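Local coordinates for glucuronan lyase A (Trichoderma reesei, PDB 2ZZJ), which probably cleaves beta-1,4-glucuronan within the chain as a polysaccharide lyase of family 20, and binds a calcium ion, at residues Glu55-Arg60 with Val192-Val197; Phe82-Tyr87 with Ile114-Leu119. All blocks are in the same frame, centred on the assembly; numbering follows the deposited sequence.

Contact 1 (Glu55-Arg60 with Val192-Val197); sequences EVDHNR and VFQFRV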
loop_
_atom_site.group_PDB
_atom_site.type_symbol
_atom_site.label_atom_id
_atom_site.label_comp_id
_atom_site.label_asym_id
_atom_site.label_seq_id
_atom_site.Cartn_x
_atom_site.Cartn_y
_atom_site.Cartn_z
ATOM N N GLU A 55 -5.245 -4.306 7.736
ATOM C CA GLU A 55 -4.571 -3.029 7.450
ATOM C C GLU A 55 -4.645 -2.078 8.654
ATOM O O GLU A 55 -5.509 -2.243 9.545
ATOM C CB GLU A 55 -5.237 -2.310 6.248
ATOM C CG GLU A 55 -4.994 -2.966 4.863
ATOM C CD GLU A 55 -5.824 -2.335 3.757
ATOM O OE1 GLU A 55 -6.999 -1.942 4.022
ATOM O OE2 GLU A 55 -5.306 -2.216 2.621
ATOM N N VAL A 56 -3.722 -1.117 8.680
ATOM C CA VAL A 56 -3.822 0.013 9.590
ATOM C C VAL A 56 -3.870 1.269 8.751
ATOM O O VAL A 56 -3.227 1.339 7.694
ATOM C CB VAL A 56 -2.683 0.062 10.594
ATOM C CG1 VAL A 56 -2.818 -1.127 11.565
ATOM C CG2 VAL A 56 -1.277 0.025 9.849
ATOM N N ASP A 57 -4.682 2.251 9.183
ATOM C CA ASP A 57 -4.992 3.406 8.327
ATOM C C ASP A 57 -4.396 4.662 8.929
ATOM O O ASP A 57 -4.525 4.901 10.151
ATOM C CB ASP A 57 -6.503 3.688 8.202
ATOM C CG ASP A 57 -7.294 2.567 7.539
ATOM O OD1 ASP A 57 -6.687 1.568 7.100
ATOM O OD2 ASP A 57 -8.568 2.690 7.525
ATOM N N HIS A 58 -3.754 5.451 8.078
ATOM C CA HIS A 58 -3.383 6.823 8.406
ATOM C C HIS A 58 -4.257 7.690 7.523
ATOM O O HIS A 58 -4.025 7.780 6.332
ATOM C CB HIS A 58 -1.913 7.093 8.093
ATOM C CG HIS A 58 -1.511 8.527 8.256
ATOM N ND1 HIS A 58 -1.486 9.154 9.488
ATOM C CD2 HIS A 58 -1.091 9.447 7.357
ATOM C CE1 HIS A 58 -1.079 10.404 9.337
ATOM N NE2 HIS A 58 -0.842 10.611 8.057
ATOM N N ASN A 59 -5.276 8.313 8.107
ATOM C CA ASN A 59 -6.272 9.019 7.275
ATOM C C ASN A 59 -5.753 10.123 6.379
ATOM O O ASN A 59 -6.217 10.290 5.247
ATOM C CB ASN A 59 -7.428 9.514 8.159
ATOM C CG ASN A 59 -8.299 8.381 8.643
ATOM O OD1 ASN A 59 -8.394 7.343 7.980
ATOM N ND2 ASN A 59 -8.924 8.556 9.819
ATOM N N ARG A 60 -4.748 10.849 6.859
ATOM C CA ARG A 60 -4.211 11.976 6.107
ATOM C C ARG A 60 -3.074 11.532 5.182
ATOM O O ARG A 60 -1.901 11.832 5.423
ATOM C CB ARG A 60 -3.811 13.137 7.052
ATOM C CG ARG A 60 -5.038 13.748 7.825
ATOM C CD ARG A 60 -4.744 15.068 8.608
ATOM N NE ARG A 60 -5.771 15.362 9.630
ATOM C CZ ARG A 60 -6.819 16.181 9.443
ATOM N NH1 ARG A 60 -7.001 16.794 8.267
ATOM N NH2 ARG A 60 -7.697 16.394 10.428
ATOM N N VAL A 192 -9.337 13.734 0.070
ATOM C CA VAL A 192 -8.182 13.370 0.893
ATOM C C VAL A 192 -8.119 11.839 0.914
ATOM O O VAL A 192 -9.060 11.184 1.332
ATOM C CB VAL A 192 -8.269 13.959 2.315
ATOM C CG1 VAL A 192 -7.097 13.467 3.181
ATOM C CG2 VAL A 192 -8.275 15.492 2.255
ATOM N N PHE A 193 -7.017 11.299 0.405
ATOM C CA PHE A 193 -6.809 9.840 0.320
ATOM C C PHE A 193 -6.106 9.368 1.579
ATOM O O PHE A 193 -5.127 10.008 2.019
ATOM C CB PHE A 193 -5.904 9.549 -0.846
ATOM C CG PHE A 193 -6.601 9.554 -2.189
ATOM C CD1 PHE A 193 -6.973 8.347 -2.785
ATOM C CD2 PHE A 193 -6.875 10.763 -2.866
ATOM C CE1 PHE A 193 -7.594 8.334 -4.043
ATOM C CE2 PHE A 193 -7.492 10.767 -4.138
ATOM C CZ PHE A 193 -7.864 9.564 -4.720
ATOM N N GLN A 194 -6.575 8.257 2.141
ATOM C CA GLN A 194 -5.910 7.618 3.271
ATOM C C GLN A 194 -4.648 6.933 2.762
ATOM O O GLN A 194 -4.559 6.585 1.590
ATOM C CB GLN A 194 -6.793 6.545 3.885
ATOM C CG GLN A 194 -8.218 6.965 4.198
ATOM C CD GLN A 194 -9.008 5.818 4.706
ATOM O OE1 GLN A 194 -8.699 4.658 4.422
ATOM N NE2 GLN A 194 -10.062 6.116 5.469
ATOM N N PHE A 195 -3.675 6.759 3.655
ATOM C CA PHE A 195 -2.505 5.934 3.358
ATOM C C PHE A 195 -2.655 4.730 4.270
ATOM O O PHE A 195 -2.680 4.870 5.507
ATOM C CB PHE A 195 -1.234 6.709 3.671
ATOM C CG PHE A 195 0.022 5.896 3.527
ATOM C CD1 PHE A 195 0.195 5.030 2.439
ATOM C CD2 PHE A 195 1.030 5.990 4.499
ATOM C CE1 PHE A 195 1.382 4.269 2.284
ATOM C CE2 PHE A 195 2.241 5.221 4.362
ATOM C CZ PHE A 195 2.402 4.373 3.269
ATOM N N ARG A 196 -2.803 3.552 3.670
ATOM C CA ARG A 196 -2.929 2.330 4.442
ATOM C C ARG A 196 -1.723 1.427 4.212
ATOM O O ARG A 196 -1.216 1.314 3.064
ATOM C CB ARG A 196 -4.163 1.549 4.024
ATOM C CG ARG A 196 -5.459 2.337 4.131
ATOM C CD ARG A 196 -6.570 1.386 3.856
ATOM N NE ARG A 196 -7.864 2.056 3.900
ATOM C CZ ARG A 196 -8.995 1.471 3.521
ATOM N NH1 ARG A 196 -8.987 0.201 3.077
ATOM N NH2 ARG A 196 -10.126 2.164 3.572
ATOM N N VAL A 197 -1.270 0.780 5.286
ATOM C CA VAL A 197 -0.314 -0.319 5.102
ATOM C C VAL A 197 -0.912 -1.606 5.661
ATOM O O VAL A 197 -1.601 -1.601 6.703
ATOM C CB VAL A 197 1.146 -0.031 5.638
ATOM C CG1 VAL A 197 1.761 1.227 4.982
ATOM C CG2 VAL A 197 1.197 0.013 7.178
HETATM O O HOH W 1 -8.858 10.752 4.471
#

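Contact 2 (Phe82-Tyr87 with Ile114-Leu119); sequences FQPQSY and IQNNQL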
loop_
_atom_site.group_PDB
_atom_site.type_symbol
_atom_site.label_atom_id
_atom_site.label_comp_id
_atom_site.label_asym_id
_atom_site.label_seq_id
_atom_site.Cartn_x
_atom_site.Cartn_y
_atom_site.Cartn_z
ATOM N N PHE A 82 5.337 -18.049 -3.144
ATOM C CA PHE A 82 5.181 -17.104 -4.232
ATOM C C PHE A 82 4.172 -17.683 -5.229
ATOM O O PHE A 82 4.269 -18.887 -5.602
ATOM C CB PHE A 82 6.554 -16.795 -4.874
ATOM C CG PHE A 82 7.484 -16.040 -3.969
ATOM C CD1 PHE A 82 7.408 -14.639 -3.886
ATOM C CD2 PHE A 82 8.417 -16.708 -3.185
ATOM C CE1 PHE A 82 8.249 -13.929 -3.045
ATOM C CE2 PHE A 82 9.274 -16.011 -2.352
ATOM C CZ PHE A 82 9.180 -14.600 -2.265
ATOM N N GLN A 83 3.215 -16.835 -5.637
ATOM C CA GLN A 83 2.114 -17.171 -6.539
ATOM C C GLN A 83 1.787 -15.971 -7.415
ATOM O O GLN A 83 2.073 -14.811 -7.025
ATOM C CB GLN A 83 0.858 -17.634 -5.758
ATOM C CG GLN A 83 1.037 -18.908 -4.971
ATOM C CD GLN A 83 1.203 -20.153 -5.859
ATOM O OE1 GLN A 83 1.125 -20.075 -7.084
ATOM N NE2 GLN A 83 1.418 -21.293 -5.230
ATOM N N PRO A 84 1.247 -16.222 -8.631
ATOM C CA PRO A 84 0.896 -15.193 -9.598
ATOM C C PRO A 84 -0.224 -14.237 -9.195
ATOM O O PRO A 84 -0.402 -13.208 -9.853
ATOM C CB PRO A 84 0.439 -15.996 -10.837
ATOM C CG PRO A 84 0.277 -17.410 -10.398
ATOM C CD PRO A 84 1.067 -17.599 -9.165
ATOM N N GLN A 85 -1.006 -14.584 -8.173
ATOM C CA GLN A 85 -2.059 -13.681 -7.685
ATOM C C GLN A 85 -1.424 -12.464 -7.021
ATOM O O GLN A 85 -0.238 -12.482 -6.701
ATOM C CB GLN A 85 -2.993 -14.385 -6.704
ATOM C CG GLN A 85 -3.955 -15.382 -7.376
ATOM C CD GLN A 85 -4.947 -15.990 -6.415
ATOM O OE1 GLN A 85 -4.579 -16.538 -5.383
ATOM N NE2 GLN A 85 -6.222 -15.964 -6.792
ATOM N N SER A 86 -2.214 -11.408 -6.844
ATOM C CA SER A 86 -1.783 -10.238 -6.077
ATOM C C SER A 86 -2.007 -10.435 -4.595
ATOM O O SER A 86 -3.080 -10.866 -4.190
ATOM C CB SER A 86 -2.571 -9.002 -6.510
ATOM O OG SER A 86 -2.469 -7.960 -5.536
ATOM N N TYR A 87 -0.998 -10.084 -3.803
ATOM C CA TYR A 87 -1.154 -9.818 -2.356
ATOM C C TYR A 87 -0.729 -8.367 -2.175
ATOM O O TYR A 87 0.427 -8.019 -2.405
ATOM C CB TYR A 87 -0.329 -10.778 -1.485
ATOM C CG TYR A 87 -0.814 -12.207 -1.607
ATOM C CD1 TYR A 87 -1.835 -12.674 -0.784
ATOM C CD2 TYR A 87 -0.291 -13.069 -2.598
ATOM C CE1 TYR A 87 -2.307 -13.984 -0.903
ATOM C CE2 TYR A 87 -0.762 -14.387 -2.728
ATOM C CZ TYR A 87 -1.780 -14.824 -1.879
ATOM O OH TYR A 87 -2.300 -16.104 -1.964
ATOM N N ILE A 114 2.598 -7.429 -4.201
ATOM C CA ILE A 114 3.466 -8.549 -4.652
ATOM C C ILE A 114 2.707 -9.362 -5.691
ATOM O O ILE A 114 1.567 -9.737 -5.457
ATOM C CB ILE A 114 3.832 -9.516 -3.451
ATOM C CG1 ILE A 114 4.387 -8.742 -2.242
ATOM C CG2 ILE A 114 4.892 -10.533 -3.869
ATOM C CD1 ILE A 114 5.660 -7.984 -2.526
ATOM N N GLN A 115 3.334 -9.642 -6.839
ATOM C CA GLN A 115 2.780 -10.547 -7.846
ATOM C C GLN A 115 3.940 -11.467 -8.209
ATOM O O GLN A 115 4.993 -10.990 -8.567
ATOM C CB GLN A 115 2.314 -9.717 -9.060
ATOM C CG GLN A 115 1.256 -10.329 -9.929
ATOM C CD GLN A 115 0.650 -9.334 -10.926
ATOM O OE1 GLN A 115 0.041 -8.330 -10.552
ATOM N NE2 GLN A 115 0.780 -9.645 -12.217
ATOM N N ASN A 116 3.774 -12.771 -8.064
ATOM C CA ASN A 116 4.939 -13.679 -8.125
ATOM C C ASN A 116 5.974 -13.180 -7.117
ATOM O O ASN A 116 5.598 -12.877 -5.979
ATOM C CB ASN A 116 5.494 -13.738 -9.561
ATOM C CG ASN A 116 4.495 -14.397 -10.539
ATOM O OD1 ASN A 116 4.120 -15.550 -10.338
ATOM N ND2 ASN A 116 4.082 -13.672 -11.585
ATOM N N ASN A 117 7.243 -13.029 -7.513
ATOM C CA ASN A 117 8.236 -12.506 -6.553
ATOM C C ASN A 117 8.613 -11.053 -6.831
ATOM O O ASN A 117 9.709 -10.601 -6.511
ATOM C CB ASN A 117 9.493 -13.391 -6.491
ATOM C CG ASN A 117 10.295 -13.344 -7.761
ATOM O OD1 ASN A 117 9.809 -12.913 -8.804
ATOM N ND2 ASN A 117 11.550 -13.793 -7.680
ATOM N N GLN A 118 7.685 -10.317 -7.412
ATOM C CA GLN A 118 7.993 -8.979 -7.882
ATOM C C GLN A 118 7.119 -7.939 -7.190
ATOM O O GLN A 118 5.926 -8.176 -7.006
ATOM C CB GLN A 118 7.749 -8.934 -9.385
ATOM C CG GLN A 118 8.709 -9.842 -10.182
ATOM C CD GLN A 118 10.127 -9.288 -10.141
ATOM O OE1 GLN A 118 11.085 -10.006 -9.840
ATOM N NE2 GLN A 118 10.247 -7.997 -10.353
ATOM N N LEU A 119 7.727 -6.807 -6.820
ATOM C CA LEU A 119 6.982 -5.615 -6.380
ATOM C C LEU A 119 6.371 -4.897 -7.569
ATOM O O LEU A 119 7.093 -4.525 -8.511
ATOM C CB LEU A 119 7.902 -4.627 -5.695
ATOM C CG LEU A 119 7.286 -3.530 -4.815
ATOM C CD1 LEU A 119 6.768 -4.143 -3.538
ATOM C CD2 LEU A 119 8.312 -2.440 -4.512
HETATM O O HOH W 2 3.848 -14.125 -4.297
HETATM O O HOH W 3 0.898 -12.942 -12.263
HETATM O O HOH W 4 1.758 -12.537 -5.059
#

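Contact 1 (Glu55-Arg60 with Val192-Val197)
R196, V197 and E55 bury the most surface where two antiparallel strands of the beta-jelly roll pair. The R196 chain is extended from CG to NE and runs beside D57, pointing the same way. Its NH1 bonds E55 OE1 at 3.1 Å in a salt bridge. OE1 is met on its syn side, and the carboxylate and guanidinium planes stand 84° apart. D57 OD1 lies 3.4 Å from R196 NE, well out of the guanidinium plane, so this second salt bridge rests on charge alone. Q194 OE1 takes two bonds from R196, both close to the guanidinium plane: one from NH2 at 3.0 Å and a straighter one from NE at 2.8 Å. R17 also forms salt bridges with both acids. Its NH2 lies close to that of R196, and the two carboxylates probably offset the like charges. Q91 NE2 bonds E55 OE2. An alanine at R196 would probably leave E55 OE1 without its NH1 partner and let the Q194 amide turn. V56 N bonds V197 O at 2.9 Å, and H58 N bonds F195 O at 2.8 Å. On the face carrying V56 and V197, W13 lies against both side chains, and their CG2 methyls meet at 3.6 Å.

Contact 2 (Phe82-Tyr87 with Ile114-Leu119)
The F82 ring turns its edge to N116 O. Its CD1 lies 3.3 Å from that oxygen, near the ring plane. The same atom, F82 CD1, also lies 3.6 Å from N117 CB. With F82 CG anti to its carbonyl carbon (chi1 -67°), the ring starts out on the side of the type II' turn from Q115 to Q118 that reverses the chain. P84 and N116 cross at an angle. N116 OD1 comes within 3.3 Å of P84 CA; the nearby P84 N has no hydrogen to offer it. Q115 CG is anti to its backbone N (chi1 -156°) and touches P84 O at 3.3 Å. Beyond CG the Q115 chain is extended, and a water joins NE2 to P84 O. Q115 OE1 is bound by W113 NE1. The backbone closes the contact in two places. N116 N bonds Q83 O at 2.9 Å, with the donor above the carbonyl plane. Y87 and I114 form a hydrogen-bonded antiparallel pair, with I114 N to Y87 O at 2.9 Å. A further water lies close to both Q85 O and I114 O, at the edge of the Y87 ring. The contact lies at the open end of the hairpin of strands 86-95 and 106-115. Strand 118-126 follows the turn, and helix 202-207 supplies W204 to Y87 OH and N202 to S86 OG.

From the N terminus, the chain first reaches 55-60 on strand 53-63. It then runs through 82-87, at the start of strand 86-95, and on to 114-119. Contact 2 closes this short loop, with 26 residues between its segments. The chain later returns as strand 192-197, and contact 1 closes a much longer loop of 131 residues. The loop closed by contact 2 is therefore nested inside the one closed by contact 1. Their centres are 22 Å apart, on opposite sides of the chain's centre, and their nearest atoms are about 9 Å apart. Both belong to one antiparallel sheet: strand 86-95 pairs with 106-115 and also with 192-197, which in turn pairs with 53-63.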